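Putative exported protein (Bordetella pertussis, PDB 2DVZ) probably serves as the periplasmic solute receptor of a tripartite tricarboxylate-type transporter, binding glutamate for uptake into the cell. Local coordinates at residues T83-A88 / G147-C152. Numbering follows the deposited sequence.
With GLU (glutamic acid), chain G.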
ATOM      1  N   THR A  83       4.949  -0.994   4.358  1.00 11.36           N
ATOM      2  CA  THR A  83       3.688  -1.128   3.651  1.00 11.43           C
ATOM      3  C   THR A  83       2.942  -2.177   4.421  1.00 12.02           C
ATOM      4  O   THR A  83       3.558  -2.940   5.177  1.00 12.88           O
ATOM      5  CB  THR A  83       3.878  -1.649   2.217  1.00 11.66           C
ATOM      6  OG1 THR A  83       4.394  -2.978   2.274  1.00 12.42           O
ATOM      7  CG2 THR A  83       4.817  -0.754   1.395  1.00  8.87           C
ATOM      8  N   VAL A  84       1.620  -2.238   4.244  1.00 11.70           N
ATOM      9  CA  VAL A  84       0.837  -3.256   4.923  1.00 10.89           C
ATOM     10  C   VAL A  84       1.176  -4.665   4.397  1.00 11.51           C
ATOM     11  O   VAL A  84       1.060  -5.644   5.130  1.00 11.76           O
ATOM     12  CB  VAL A  84      -0.714  -2.937   4.937  1.00 10.45           C
ATOM     13  CG1 VAL A  84      -1.472  -4.047   5.642  1.00 10.25           C
ATOM     14  CG2 VAL A  84      -0.995  -1.620   5.662  1.00  8.13           C
ATOM     15  N   SER A  85       1.581  -4.771   3.134  1.00 12.55           N
ATOM     16  CA  SER A  85       2.011  -6.043   2.579  1.00 13.82           C
ATOM     17  C   SER A  85       3.213  -6.560   3.377  1.00 14.45           C
ATOM     18  O   SER A  85       3.233  -7.700   3.826  1.00 14.69           O
ATOM     19  CB  SER A  85       2.377  -5.908   1.093  1.00 13.77           C
ATOM     20  OG  SER A  85       1.207  -5.704   0.305  1.00 14.20           O
ATOM     21  N   THR A  86       4.190  -5.690   3.578  1.00 14.94           N
ATOM     22  CA  THR A  86       5.473  -6.112   4.173  1.00 14.64           C
ATOM     23  C   THR A  86       5.432  -6.215   5.703  1.00 14.73           C
ATOM     24  O   THR A  86       6.139  -7.028   6.287  1.00 15.31           O
ATOM     25  CB  THR A  86       6.659  -5.244   3.668  1.00 13.78           C
ATOM     26  OG1 THR A  86       6.375  -3.857   3.895  1.00 11.21           O
ATOM     27  CG2 THR A  86       6.904  -5.477   2.163  1.00 12.47           C
HETATM   28  N   MSE A  87       4.564  -5.436   6.329  1.00 14.89           N
HETATM   29  CA  MSE A  87       4.494  -5.375   7.782  1.00 15.72           C
HETATM   30  C   MSE A  87       3.533  -6.393   8.396  1.00 15.40           C
HETATM   31  O   MSE A  87       3.698  -6.804   9.538  1.00 14.97           O
HETATM   32  CB  MSE A  87       4.148  -3.942   8.259  1.00 16.45           C
HETATM   33  CG  MSE A  87       5.220  -2.873   7.972  1.00 18.24           C
HETATM   34 SE   MSE A  87       6.908  -3.234   8.937  1.00 25.68          SE
HETATM   35  CE  MSE A  87       7.886  -4.234   7.527  1.00 18.80           C
ATOM     36  N   ALA A  88       2.549  -6.818   7.620  1.00 15.90           N
ATOM     37  CA  ALA A  88       1.398  -7.540   8.166  1.00 16.90           C
ATOM     38  C   ALA A  88       0.991  -8.784   7.368  1.00 17.39           C
ATOM     39  O   ALA A  88       0.843  -9.866   7.936  1.00 17.72           O
ATOM     40  CB  ALA A  88       0.193  -6.571   8.283  1.00 16.08           C
ATOM     41  N   GLY A 147      -6.353  -8.173 -10.747  1.00 11.82           N
ATOM     42  CA  GLY A 147      -4.952  -8.020 -10.509  1.00 10.52           C
ATOM     43  C   GLY A 147      -4.697  -7.516  -9.109  1.00 11.07           C
ATOM     44  O   GLY A 147      -5.532  -6.827  -8.507  1.00  9.89           O
ATOM     45  N   SER A 148      -3.532  -7.922  -8.593  1.00 11.45           N
ATOM     46  CA  SER A 148      -2.989  -7.478  -7.330  1.00 11.78           C
ATOM     47  C   SER A 148      -1.497  -7.103  -7.500  1.00 12.22           C
ATOM     48  O   SER A 148      -0.888  -7.246  -8.585  1.00 11.27           O
ATOM     49  CB  SER A 148      -3.151  -8.583  -6.285  1.00 11.87           C
ATOM     50  OG  SER A 148      -2.154  -9.595  -6.450  1.00 13.18           O
ATOM     51  N   SER A 149      -0.917  -6.617  -6.408  1.00 13.06           N
ATOM     52  CA  SER A 149       0.504  -6.253  -6.353  1.00 13.15           C
ATOM     53  C   SER A 149       1.375  -7.411  -5.880  1.00 13.19           C
ATOM     54  O   SER A 149       2.554  -7.207  -5.666  1.00 13.59           O
ATOM     55  CB  SER A 149       0.700  -5.095  -5.374  1.00 13.27           C
ATOM     56  OG  SER A 149       0.338  -5.516  -4.048  1.00 13.38           O
ATOM     57  N   GLY A 150       0.788  -8.587  -5.645  1.00 13.74           N
ATOM     58  CA  GLY A 150       1.540  -9.787  -5.289  1.00 13.72           C
ATOM     59  C   GLY A 150       0.805 -10.766  -4.398  1.00 14.99           C
ATOM     60  O   GLY A 150      -0.060 -10.383  -3.583  1.00 14.66           O
ATOM     61  N   THR A 151       1.198 -12.039  -4.508  1.00 15.67           N
ATOM     62  CA  THR A 151       0.522 -13.128  -3.817  1.00 16.31           C
ATOM     63  C   THR A 151       0.393 -13.003  -2.302  1.00 17.34           C
ATOM     64  O   THR A 151      -0.617 -13.468  -1.729  1.00 19.38           O
ATOM     65  CB  THR A 151       1.149 -14.488  -4.166  1.00 15.76           C
ATOM     66  OG1 THR A 151       0.950 -14.714  -5.568  1.00 17.83           O
ATOM     67  CG2 THR A 151       0.509 -15.633  -3.334  1.00 12.78           C
ATOM     68  N   CYS A 152       1.385 -12.427  -1.642  1.00 17.12           N
ATOM     69  CA  CYS A 152       1.325 -12.344  -0.188  1.00 17.60           C
ATOM     70  C   CYS A 152       1.114 -10.904   0.297  1.00 17.05           C
ATOM     71  O   CYS A 152       1.369 -10.572   1.467  1.00 17.48           O
ATOM     72  CB  CYS A 152       2.579 -12.999   0.428  1.00 17.81           C
ATOM     73  SG  CYS A 152       2.532 -14.836   0.313  1.00 18.85           S
TER
HETATM   74  N   GLU G1055       0.326  -3.553  -2.274  1.00 11.71           N
HETATM   75  CA  GLU G1055       1.329  -2.628  -1.713  1.00 11.29           C
HETATM   76  C   GLU G1055       0.933  -2.126  -0.334  1.00 12.00           C
HETATM   77  O   GLU G1055       0.696  -0.944  -0.067  1.00 12.47           O
HETATM   78  CB  GLU G1055       1.649  -1.510  -2.699  1.00 11.17           C
HETATM   79  CG  GLU G1055       1.838  -2.037  -4.133  1.00  8.76           C
HETATM   80  CD  GLU G1055       2.788  -1.226  -4.965  1.00  9.91           C
HETATM   81  OE1 GLU G1055       3.331  -0.248  -4.410  1.00 10.90           O
HETATM   82  OE2 GLU G1055       3.025  -1.577  -6.175  1.00 10.40           O
HETATM   83  OXT GLU G1055       0.897  -2.947   0.597  1.00 12.13           O
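S85 and S149 set their hydroxyls side by side against the alpha end of a bound glutamate, their OG atoms 4.4 Å apart, and the ligand fills the bridging role. The tight part lies in its bonds. S85 holds one carboxylate oxygen, OXT, twice: its OG donates over 2.8 Å and its backbone N over 3.2 Å, the latter possible because S85 lies in the first turn of helix 84-93, whose start would probably favour a negative group. The same hydroxyl also bonds to the backbone N of V154, which fixes its rotation. Next to it, S149 OG accepts from the ligand amino group at 2.6 Å; its chi1 of 64° swings the oxygen between backbone N and carbonyl carbon, toward the ligand. Serine suits both places because a hydroxyl can donate to OXT or accept from the ammonium. This is the cleft of a type 2 periplasmic binding protein in its solute-bound form. S148 OG accepts from G150 N in an ST turn; at G150 (phi 150°, psi 153°) a CB would jam against S149 O, hence glycine. S85 O and C152 O, both acceptors, approach to 4.2 Å without bonding. T151, partly exposed, marks the open side, while the buried C152 sulfur forms a disulfide with C93, tying this loop to the far end of helix 84-93.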